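Local coordinates for trans-4-hydroxy-L-proline dehydratase (Clostridioides difficile 70-100-2010, PDB 6VXC), which catalyses, as a glycyl radical enzyme, the dehydration of trans-4-hydroxy-L-proline to (S)-1-pyrroline-5-carboxylate in anaerobic hydroxyproline breakdown, at residues Glu263-Val268 with Tyr283-Ile288; Arg501-Tyr506 with Phe510-Lys515; Thr583-Asn588 with Phe595-Leu600. One frame throughout, in Å; residues are numbered along the deposited sequence.

Contact 1: residues Glu263-Val268 with Tyr283-Ile288; sequences ETCDVV and YWFVHI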
loop_
_atom_site.group_PDB
_atom_site.type_symbol
_atom_site.label_atom_id
_atom_site.label_comp_id
_atom_site.label_asym_id
_atom_site.label_seq_id
_atom_site.Cartn_x
_atom_site.Cartn_y
_atom_site.Cartn_z
ATOM N N GLU A 263 -1.951 -27.978 19.267
ATOM C CA GLU A 263 -2.493 -27.342 20.474
ATOM C C GLU A 263 -2.843 -25.876 20.242
ATOM O O GLU A 263 -3.818 -25.363 20.802
ATOM C CB GLU A 263 -1.494 -27.427 21.632
ATOM C CG GLU A 263 -1.390 -28.768 22.331
ATOM C CD GLU A 263 -0.107 -28.895 23.165
ATOM O OE1 GLU A 263 0.286 -30.046 23.463
ATOM O OE2 GLU A 263 0.480 -27.848 23.541
ATOM N N THR A 264 -2.014 -25.164 19.487
ATOM C CA THR A 264 -2.299 -23.762 19.220
ATOM C C THR A 264 -3.569 -23.620 18.393
ATOM O O THR A 264 -4.418 -22.774 18.689
ATOM C CB THR A 264 -1.089 -23.134 18.530
ATOM O OG1 THR A 264 0.065 -23.321 19.358
ATOM C CG2 THR A 264 -1.295 -21.648 18.240
ATOM N N CYS A 265 -3.717 -24.456 17.369
ATOM C CA CYS A 265 -4.886 -24.426 16.499
ATOM C C CYS A 265 -6.146 -24.988 17.168
ATOM O O CYS A 265 -7.255 -24.719 16.692
ATOM C CB CYS A 265 -4.567 -25.184 15.208
ATOM S SG CYS A 265 -3.171 -24.467 14.261
ATOM N N ASP A 266 -6.009 -25.765 18.251
ATOM C CA ASP A 266 -7.174 -26.117 19.060
ATOM C C ASP A 266 -7.810 -24.881 19.664
ATOM O O ASP A 266 -9.005 -24.886 19.980
ATOM C CB ASP A 266 -6.794 -27.059 20.207
ATOM C CG ASP A 266 -6.504 -28.468 19.754
ATOM O OD1 ASP A 266 -6.896 -28.843 18.632
ATOM O OD2 ASP A 266 -5.878 -29.213 20.544
ATOM N N VAL A 267 -7.026 -23.821 19.857
ATOM C CA VAL A 267 -7.542 -22.612 20.484
ATOM C C VAL A 267 -7.982 -21.620 19.416
ATOM O O VAL A 267 -9.136 -21.190 19.403
ATOM C CB VAL A 267 -6.504 -21.978 21.421
ATOM C CG1 VAL A 267 -7.076 -20.723 22.067
ATOM C CG2 VAL A 267 -6.033 -22.981 22.474
ATOM N N VAL A 268 -7.064 -21.242 18.530
ATOM C CA VAL A 268 -7.336 -20.206 17.542
ATOM C C VAL A 268 -7.481 -20.815 16.153
ATOM O O VAL A 268 -6.806 -21.781 15.819
ATOM C CB VAL A 268 -6.224 -19.123 17.578
ATOM C CG1 VAL A 268 -6.124 -18.520 18.970
ATOM C CG2 VAL A 268 -4.863 -19.690 17.108
ATOM N N TYR A 283 -3.492 -13.924 14.493
ATOM C CA TYR A 283 -3.340 -12.889 13.482
ATOM C C TYR A 283 -3.085 -13.506 12.115
ATOM O O TYR A 283 -3.703 -13.101 11.122
ATOM C CB TYR A 283 -2.215 -11.896 13.810
ATOM C CG TYR A 283 -1.999 -11.084 12.554
ATOM C CD1 TYR A 283 -2.867 -10.052 12.221
ATOM C CD2 TYR A 283 -1.049 -11.463 11.618
ATOM C CE1 TYR A 283 -2.734 -9.370 11.040
ATOM C CE2 TYR A 283 -0.918 -10.786 10.422
ATOM C CZ TYR A 283 -1.771 -9.750 10.141
ATOM O OH TYR A 283 -1.646 -9.080 8.966
ATOM N N TRP A 284 -2.174 -14.488 12.037
ATOM C CA TRP A 284 -1.787 -15.004 10.729
ATOM C C TRP A 284 -2.931 -15.751 10.049
ATOM O O TRP A 284 -3.073 -15.682 8.824
ATOM C CB TRP A 284 -0.542 -15.897 10.824
ATOM C CG TRP A 284 -0.068 -16.209 9.435
ATOM C CD1 TRP A 284 -0.052 -17.424 8.821
ATOM C CD2 TRP A 284 0.387 -15.259 8.456
ATOM N NE1 TRP A 284 0.401 -17.299 7.534
ATOM C CE2 TRP A 284 0.686 -15.980 7.284
ATOM C CE3 TRP A 284 0.590 -13.875 8.467
ATOM C CZ2 TRP A 284 1.156 -15.365 6.127
ATOM C CZ3 TRP A 284 1.069 -13.260 7.315
ATOM C CH2 TRP A 284 1.343 -14.009 6.161
ATOM N N PHE A 285 -3.743 -16.489 10.817
ATOM C CA PHE A 285 -4.922 -17.135 10.242
ATOM C C PHE A 285 -5.888 -16.100 9.675
ATOM O O PHE A 285 -6.427 -16.269 8.572
ATOM C CB PHE A 285 -5.625 -17.995 11.299
ATOM C CG PHE A 285 -5.046 -19.382 11.461
ATOM C CD1 PHE A 285 -4.434 -20.035 10.392
ATOM C CD2 PHE A 285 -5.146 -20.049 12.681
ATOM C CE1 PHE A 285 -3.908 -21.322 10.541
ATOM C CE2 PHE A 285 -4.625 -21.343 12.843
ATOM C CZ PHE A 285 -4.008 -21.982 11.772
ATOM N N VAL A 286 -6.141 -15.035 10.432
ATOM C CA VAL A 286 -6.989 -13.951 9.945
ATOM C C VAL A 286 -6.389 -13.349 8.676
ATOM O O VAL A 286 -7.103 -13.055 7.717
ATOM C CB VAL A 286 -7.188 -12.881 11.038
ATOM C CG1 VAL A 286 -7.930 -11.672 10.477
ATOM C CG2 VAL A 286 -7.908 -13.445 12.259
ATOM N N HIS A 287 -5.070 -13.164 8.655
ATOM C CA HIS A 287 -4.396 -12.651 7.462
ATOM C C HIS A 287 -4.635 -13.559 6.253
ATOM O O HIS A 287 -5.072 -13.097 5.195
ATOM C CB HIS A 287 -2.895 -12.508 7.756
ATOM C CG HIS A 287 -2.091 -11.942 6.630
ATOM N ND1 HIS A 287 -1.478 -10.710 6.699
ATOM C CD2 HIS A 287 -1.745 -12.464 5.428
ATOM C CE1 HIS A 287 -0.828 -10.478 5.575
ATOM N NE2 HIS A 287 -0.963 -11.530 4.789
ATOM N N ILE A 288 -4.395 -14.863 6.408
ATOM C CA ILE A 288 -4.664 -15.810 5.329
ATOM C C ILE A 288 -6.122 -15.714 4.904
ATOM O O ILE A 288 -6.447 -15.782 3.715
ATOM C CB ILE A 288 -4.310 -17.244 5.767
ATOM C CG1 ILE A 288 -2.801 -17.368 5.997
ATOM C CG2 ILE A 288 -4.773 -18.267 4.726
ATOM C CD1 ILE A 288 -2.007 -17.101 4.755
#

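Contact 2: residues Arg501-Tyr506 with Phe510-Lys515; sequences RNFQSY and FEAFKK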
loop_
_atom_site.group_PDB
_atom_site.type_symbol
_atom_site.label_atom_id
_atom_site.label_comp_id
_atom_site.label_asym_id
_atom_site.label_seq_id
_atom_site.Cartn_x
_atom_site.Cartn_y
_atom_site.Cartn_z
ATOM N N ARG A 501 -1.076 31.065 -25.315
ATOM C CA ARG A 501 -0.438 32.274 -25.821
ATOM C C ARG A 501 -1.279 33.519 -25.558
ATOM O O ARG A 501 -0.745 34.628 -25.582
ATOM C CB ARG A 501 -0.158 32.131 -27.317
ATOM C CG ARG A 501 0.738 30.943 -27.668
ATOM C CD ARG A 501 0.569 30.548 -29.125
ATOM N NE ARG A 501 1.349 29.363 -29.469
ATOM C CZ ARG A 501 0.913 28.115 -29.317
ATOM N NH1 ARG A 501 1.679 27.083 -29.661
ATOM N NH2 ARG A 501 -0.296 27.902 -28.813
ATOM N N ASN A 502 -2.580 33.370 -25.318
ATOM C CA ASN A 502 -3.425 34.518 -25.022
ATOM C C ASN A 502 -3.532 34.811 -23.537
ATOM O O ASN A 502 -4.155 35.808 -23.165
ATOM C CB ASN A 502 -4.828 34.314 -25.592
ATOM C CG ASN A 502 -4.828 34.217 -27.097
ATOM O OD1 ASN A 502 -4.011 34.849 -27.764
ATOM N ND2 ASN A 502 -5.752 33.439 -27.640
ATOM N N PHE A 503 -2.955 33.979 -22.680
ATOM C CA PHE A 503 -2.989 34.268 -21.257
ATOM C C PHE A 503 -2.112 35.489 -20.993
ATOM O O PHE A 503 -0.938 35.510 -21.366
ATOM C CB PHE A 503 -2.510 33.055 -20.461
ATOM C CG PHE A 503 -3.422 31.863 -20.561
ATOM C CD1 PHE A 503 -4.736 32.008 -20.964
ATOM C CD2 PHE A 503 -2.970 30.597 -20.235
ATOM C CE1 PHE A 503 -5.575 30.908 -21.041
ATOM C CE2 PHE A 503 -3.807 29.503 -20.313
ATOM C CZ PHE A 503 -5.101 29.657 -20.719
ATOM N N GLN A 504 -2.693 36.525 -20.401
ATOM C CA GLN A 504 -1.961 37.756 -20.166
ATOM C C GLN A 504 -1.249 37.764 -18.829
ATOM O O GLN A 504 -0.405 38.636 -18.601
ATOM C CB GLN A 504 -2.906 38.961 -20.248
ATOM C CG GLN A 504 -3.370 39.243 -21.667
ATOM C CD GLN A 504 -2.194 39.380 -22.632
ATOM O OE1 GLN A 504 -1.276 40.184 -22.409
ATOM N NE2 GLN A 504 -2.203 38.574 -23.698
ATOM N N SER A 505 -1.561 36.812 -17.951
ATOM C CA SER A 505 -1.009 36.826 -16.614
ATOM C C SER A 505 -0.817 35.399 -16.126
ATOM O O SER A 505 -1.466 34.461 -16.599
ATOM C CB SER A 505 -1.928 37.587 -15.646
ATOM O OG SER A 505 -3.112 36.841 -15.429
ATOM N N TYR A 506 0.063 35.258 -15.132
ATOM C CA TYR A 506 0.211 33.969 -14.474
ATOM C C TYR A 506 -1.108 33.523 -13.844
ATOM O O TYR A 506 -1.468 32.343 -13.915
ATOM C CB TYR A 506 1.312 34.034 -13.422
ATOM C CG TYR A 506 1.441 32.729 -12.683
ATOM C CD1 TYR A 506 2.126 31.655 -13.248
ATOM C CD2 TYR A 506 0.828 32.548 -11.459
ATOM C CE1 TYR A 506 2.232 30.444 -12.574
ATOM C CE2 TYR A 506 0.915 31.355 -10.789
ATOM C CZ TYR A 506 1.617 30.307 -11.344
ATOM O OH TYR A 506 1.703 29.128 -10.661
ATOM N N PHE A 510 -2.948 29.930 -14.193
ATOM C CA PHE A 510 -3.246 29.056 -13.063
ATOM C C PHE A 510 -4.737 28.768 -12.948
ATOM O O PHE A 510 -5.118 27.674 -12.537
ATOM C CB PHE A 510 -2.727 29.648 -11.755
ATOM C CG PHE A 510 -2.770 28.674 -10.587
ATOM C CD1 PHE A 510 -2.060 27.480 -10.631
ATOM C CD2 PHE A 510 -3.510 28.965 -9.447
ATOM C CE1 PHE A 510 -2.096 26.571 -9.556
ATOM C CE2 PHE A 510 -3.546 28.071 -8.376
ATOM C CZ PHE A 510 -2.836 26.875 -8.434
ATOM N N GLU A 511 -5.585 29.737 -13.294
ATOM C CA GLU A 511 -7.024 29.491 -13.334
ATOM C C GLU A 511 -7.381 28.444 -14.381
ATOM O O GLU A 511 -8.215 27.575 -14.130
ATOM C CB GLU A 511 -7.765 30.800 -13.603
ATOM C CG GLU A 511 -9.200 30.622 -14.080
ATOM C CD GLU A 511 -9.805 31.935 -14.603
ATOM O OE1 GLU A 511 -10.182 32.787 -13.770
ATOM O OE2 GLU A 511 -9.875 32.131 -15.845
ATOM N N ALA A 512 -6.759 28.512 -15.561
ATOM C CA ALA A 512 -6.981 27.493 -16.583
ATOM C C ALA A 512 -6.554 26.111 -16.093
ATOM O O ALA A 512 -7.254 25.118 -16.321
ATOM C CB ALA A 512 -6.226 27.859 -17.867
ATOM N N PHE A 513 -5.407 26.032 -15.415
ATOM C CA PHE A 513 -4.979 24.765 -14.829
ATOM C C PHE A 513 -6.005 24.235 -13.838
ATOM O O PHE A 513 -6.316 23.038 -13.836
ATOM C CB PHE A 513 -3.630 24.939 -14.129
ATOM C CG PHE A 513 -3.273 23.808 -13.186
ATOM C CD1 PHE A 513 -2.778 22.613 -13.674
ATOM C CD2 PHE A 513 -3.458 23.948 -11.818
ATOM C CE1 PHE A 513 -2.451 21.571 -12.811
ATOM C CE2 PHE A 513 -3.149 22.913 -10.943
ATOM C CZ PHE A 513 -2.647 21.718 -11.438
ATOM N N LYS A 514 -6.518 25.109 -12.968
ATOM C CA LYS A 514 -7.510 24.683 -11.992
ATOM C C LYS A 514 -8.785 24.185 -12.665
ATOM O O LYS A 514 -9.410 23.230 -12.181
ATOM C CB LYS A 514 -7.805 25.827 -11.022
ATOM C CG LYS A 514 -6.652 26.091 -10.044
ATOM C CD LYS A 514 -7.099 26.928 -8.846
ATOM C CE LYS A 514 -7.368 28.387 -9.222
ATOM N NZ LYS A 514 -7.693 29.272 -8.052
ATOM N N LYS A 515 -9.154 24.768 -13.807
ATOM C CA LYS A 515 -10.311 24.259 -14.540
ATOM C C LYS A 515 -10.030 22.887 -15.140
ATOM O O LYS A 515 -10.896 22.008 -15.102
ATOM C CB LYS A 515 -10.734 25.225 -15.645
ATOM C CG LYS A 515 -11.346 26.526 -15.170
ATOM C CD LYS A 515 -11.828 27.301 -16.393
ATOM C CE LYS A 515 -12.090 28.755 -16.099
ATOM N NZ LYS A 515 -12.469 29.435 -17.370
#

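Contact 3: residues Thr583-Asn588 with Phe595-Leu600; sequences TAIKYN and FDMDTL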
loop_
_atom_site.group_PDB
_atom_site.type_symbol
_atom_site.label_atom_id
_atom_site.label_comp_id
_atom_site.label_asym_id
_atom_site.label_seq_id
_atom_site.Cartn_x
_atom_site.Cartn_y
_atom_site.Cartn_z
ATOM N N THR A 583 6.469 27.311 -11.663
ATOM C CA THR A 583 7.459 28.292 -11.237
ATOM C C THR A 583 8.290 28.769 -12.419
ATOM O O THR A 583 8.545 29.967 -12.565
ATOM C CB THR A 583 8.367 27.713 -10.138
ATOM O OG1 THR A 583 7.605 27.386 -8.974
ATOM C CG2 THR A 583 9.439 28.734 -9.739
ATOM N N ALA A 584 8.704 27.846 -13.290
ATOM C CA ALA A 584 9.481 28.248 -14.459
ATOM C C ALA A 584 8.697 29.207 -15.352
ATOM O O ALA A 584 9.259 30.156 -15.911
ATOM C CB ALA A 584 9.912 27.010 -15.250
ATOM N N ILE A 585 7.407 28.955 -15.518
ATOM C CA ILE A 585 6.589 29.815 -16.363
ATOM C C ILE A 585 6.420 31.192 -15.731
ATOM O O ILE A 585 6.620 32.220 -16.386
ATOM C CB ILE A 585 5.235 29.146 -16.656
ATOM C CG1 ILE A 585 5.433 27.899 -17.537
ATOM C CG2 ILE A 585 4.279 30.163 -17.274
ATOM C CD1 ILE A 585 4.142 27.081 -17.756
ATOM N N LYS A 586 6.070 31.236 -14.444
ATOM C CA LYS A 586 5.886 32.520 -13.783
ATOM C C LYS A 586 7.161 33.354 -13.832
ATOM O O LYS A 586 7.129 34.540 -14.178
ATOM C CB LYS A 586 5.459 32.299 -12.338
ATOM C CG LYS A 586 5.232 33.576 -11.560
ATOM C CD LYS A 586 4.870 33.212 -10.136
ATOM C CE LYS A 586 4.351 34.384 -9.378
ATOM N NZ LYS A 586 3.921 33.929 -8.024
ATOM N N TYR A 587 8.300 32.729 -13.521
ATOM C CA TYR A 587 9.563 33.454 -13.433
ATOM C C TYR A 587 10.021 33.941 -14.801
ATOM O O TYR A 587 10.360 35.117 -14.967
ATOM C CB TYR A 587 10.627 32.549 -12.790
ATOM C CG TYR A 587 11.959 33.209 -12.487
ATOM C CD1 TYR A 587 12.136 33.942 -11.325
ATOM C CD2 TYR A 587 13.045 33.068 -13.342
ATOM C CE1 TYR A 587 13.353 34.538 -11.023
ATOM C CE2 TYR A 587 14.284 33.674 -13.050
ATOM C CZ TYR A 587 14.425 34.404 -11.882
ATOM O OH TYR A 587 15.618 35.008 -11.564
ATOM N N ASN A 588 10.012 33.053 -15.796
ATOM C CA ASN A 588 10.603 33.361 -17.091
ATOM C C ASN A 588 9.637 34.053 -18.050
ATOM O O ASN A 588 10.048 34.975 -18.763
ATOM C CB ASN A 588 11.144 32.086 -17.736
ATOM C CG ASN A 588 12.357 31.543 -17.009
ATOM O OD1 ASN A 588 13.453 32.101 -17.115
ATOM N ND2 ASN A 588 12.168 30.451 -16.261
ATOM N N PHE A 595 11.404 35.026 -22.139
ATOM C CA PHE A 595 10.840 34.491 -23.368
ATOM C C PHE A 595 9.328 34.441 -23.197
ATOM O O PHE A 595 8.805 34.586 -22.086
ATOM C CB PHE A 595 11.436 33.117 -23.712
ATOM C CG PHE A 595 11.368 32.100 -22.585
ATOM C CD1 PHE A 595 10.214 31.372 -22.362
ATOM C CD2 PHE A 595 12.462 31.868 -21.776
ATOM C CE1 PHE A 595 10.146 30.428 -21.346
ATOM C CE2 PHE A 595 12.408 30.927 -20.749
ATOM C CZ PHE A 595 11.246 30.208 -20.535
ATOM N N ASP A 596 8.624 34.255 -24.308
ATOM C CA ASP A 596 7.170 34.273 -24.269
ATOM C C ASP A 596 6.606 32.857 -24.288
ATOM O O ASP A 596 7.335 31.877 -24.422
ATOM C CB ASP A 596 6.591 35.130 -25.415
ATOM C CG ASP A 596 6.958 34.632 -26.816
ATOM O OD1 ASP A 596 7.430 33.498 -26.993
ATOM O OD2 ASP A 596 6.755 35.413 -27.774
ATOM N N MET A 597 5.284 32.768 -24.118
ATOM C CA MET A 597 4.625 31.466 -24.062
ATOM C C MET A 597 4.796 30.709 -25.372
ATOM O O MET A 597 5.048 29.496 -25.373
ATOM C CB MET A 597 3.145 31.638 -23.737
ATOM C CG MET A 597 2.384 30.321 -23.593
ATOM S SD MET A 597 2.847 29.349 -22.134
ATOM C CE MET A 597 2.286 30.447 -20.840
ATOM N N ASP A 598 4.672 31.411 -26.501
ATOM C CA ASP A 598 4.810 30.748 -27.793
ATOM C C ASP A 598 6.171 30.086 -27.931
ATOM O O ASP A 598 6.274 28.946 -28.393
ATOM C CB ASP A 598 4.602 31.749 -28.923
ATOM C CG ASP A 598 4.777 31.118 -30.267
ATOM O OD1 ASP A 598 3.898 30.321 -30.657
ATOM O OD2 ASP A 598 5.802 31.397 -30.916
ATOM N N THR A 599 7.226 30.767 -27.491
ATOM C CA THR A 599 8.551 30.174 -27.548
ATOM C C THR A 599 8.650 28.957 -26.639
ATOM O O THR A 599 9.219 27.933 -27.022
ATOM C CB THR A 599 9.602 31.215 -27.155
ATOM O OG1 THR A 599 9.521 32.339 -28.035
ATOM C CG2 THR A 599 10.993 30.622 -27.232
ATOM N N LEU A 600 8.130 29.059 -25.415
ATOM C CA LEU A 600 8.170 27.914 -24.511
ATOM C C LEU A 600 7.461 26.714 -25.120
ATOM O O LEU A 600 7.982 25.595 -25.110
ATOM C CB LEU A 600 7.542 28.275 -23.159
ATOM C CG LEU A 600 7.357 27.081 -22.210
ATOM C CD1 LEU A 600 8.708 26.462 -21.802
ATOM C CD2 LEU A 600 6.562 27.468 -20.979
#

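Contact 1: residues Glu263-Val268 with Tyr283-Ile288
Val268, whose carbonyl O faces the rim of Phe285, is tied back to Thr264 O, an acceptor gripped by two successive amides: Val267 N at 3.0 Å and Val268 N at 3.1 Å. The double grip closes the last turn of helix 252-267, just before the carbonyl that Val268 brings to the ring. Phe285 is the sole residue of 283-288 to reach across, and it does so edge first. Cys265 SG lies at the ring's edge, 3.6 Å from Phe285 CZ; from the ring centroid it is 84° off the normal, a sulfur-aromatic contact of the edge type. Val268 O approaches the same rim, 3.7 Å from Phe285 CE2, and the Val268 CG2 methyl lies more loosely by Phe285 CD2. The ring edge is thus shared between a sulfur and a carbonyl, while no hydrogen bond joins the segments. The Phe285 ring is sent across by chi1 -84°, which sets CG opposite the carbonyl carbon. On other sides of its helix, Tyr283 OH and His287 ND1 share a nearly straight 2.8 Å hydrogen bond in the imidazole plane, and Trp284 CZ3 sits over the centre of the imidazole, so that ring is held by edge and face. Phe285 and Cys265 join two consecutive helices, 252-267 and 276-293, and both side chains also touch helix 214-248; Trp284 turns to helix 324-339.

Contact 2: residues Arg501-Tyr506 with Phe510-Lys515
Tyr506 and Phe510, one turn apart, both carry CG opposite the backbone N (chi1 177° and -169°), which lays the two side chains alongside each other and pointing the same way. Their meeting is light: Tyr506 CE2 comes to 4.1 Å from Phe510 CB, and the hydroxyl end, Tyr506 OH, stands equally far from Phe510 CD1. The backbone link between them is firmer, Phe510 N donating to Tyr506 O at 2.8 Å with an N-H...O angle of 163°, the i to i+4 bond of the first turn of helix 506-538. Further back, Phe503 reaches from the preceding loop to the next turn, its ring tip CZ lying 3.6 Å from Ala512 CB and CE2 almost as near. Between these two apolar touches the chain swings into the helix through Ser505, the N-cap, whose OG bonds to Glu508 N. Glu508 also receives Gln504 N on its carboxylate, so cap and helix hold each other reciprocally, the serine side chain on a helix amide and the helix carboxylate on the amide just before the cap. On the Phe510 ring, Lys514 CG lies 4.0 Å above one face, near the rim, so the aliphatic part of the lysine packs against the aromatic ring. The start of long helix 506-538 is thereby wedged among others: Tyr506 and Phe510 meet helices 575-591 and 630-647, and Ala512 touches helix 473-481.

Contact 3: residues Thr583-Asn588 with Phe595-Leu600
Asn588 and Phe595 meet most closely, Asn588 CB standing 3.4 Å from Phe595 CZ and nearly as near CE2, with the amide carbon CG a little further from the same two ring atoms. Amide and ring planes lie only 13° apart, although the side chains run at a slant to each other. One turn earlier in the helix, Ile585 presents its branches to two partners: CG1 rests 3.6 Å from Leu600 CD2, the side chains crossing at about a right angle, while CG2 meets Met597 CE at 4.1 Å. Met597 brings that methyl round by bending at both chi2 and chi3. Phe595 brings its ring to the asparagine with chi1 at 52°, CG lying between the backbone N and the carbonyl carbon. These side chains close a helix-loop-helix, in which helix 575-591 is followed after a short connection by helix 597-605. The Asn588 amide is itself kept in place: ND2 donates to Ala584 O at 2.9 Å, on a lone pair in the carbonyl plane, and also bonds to Thr622 OG1. Ala584 O takes the backbone N of Asn588 as well, so one carbonyl holds the residue by both main chain and side chain. The second helix is started by Asp596, its N-cap, whose OD1 accepts Thr599 N at 2.8 Å and Thr599 OG1 at 2.6 Å from opposite faces of the carboxylate plane. Beyond this shell, Ile614, Leu617 and Val618 of helix 612-620 pack on Phe595, and Pro679 touches Ile585.

Overall arrangement
Contacts 2 and 3 are neighbours, their centres 12 Å apart, whereas contact 1 lies across the centre of the chain, about 59 Å from contact 2 and 62 Å from contact 3 between centres. Contacts 2 and 3 touch directly: Arg501 NE makes a salt bridge with Asp598 OD1 at 3.0 Å, and Tyr506 CD1 packs 3.5 Å from Lys586 CB, the lysine also forming a cation-pi pair with that ring. The three follow one another along the chain without interlacing. All are buried, and all lie away from the probable radical Cys454 and proton acceptor Glu456 and from Gly785, which carries the glycyl radical in the active enzyme but is unmodified in this structure.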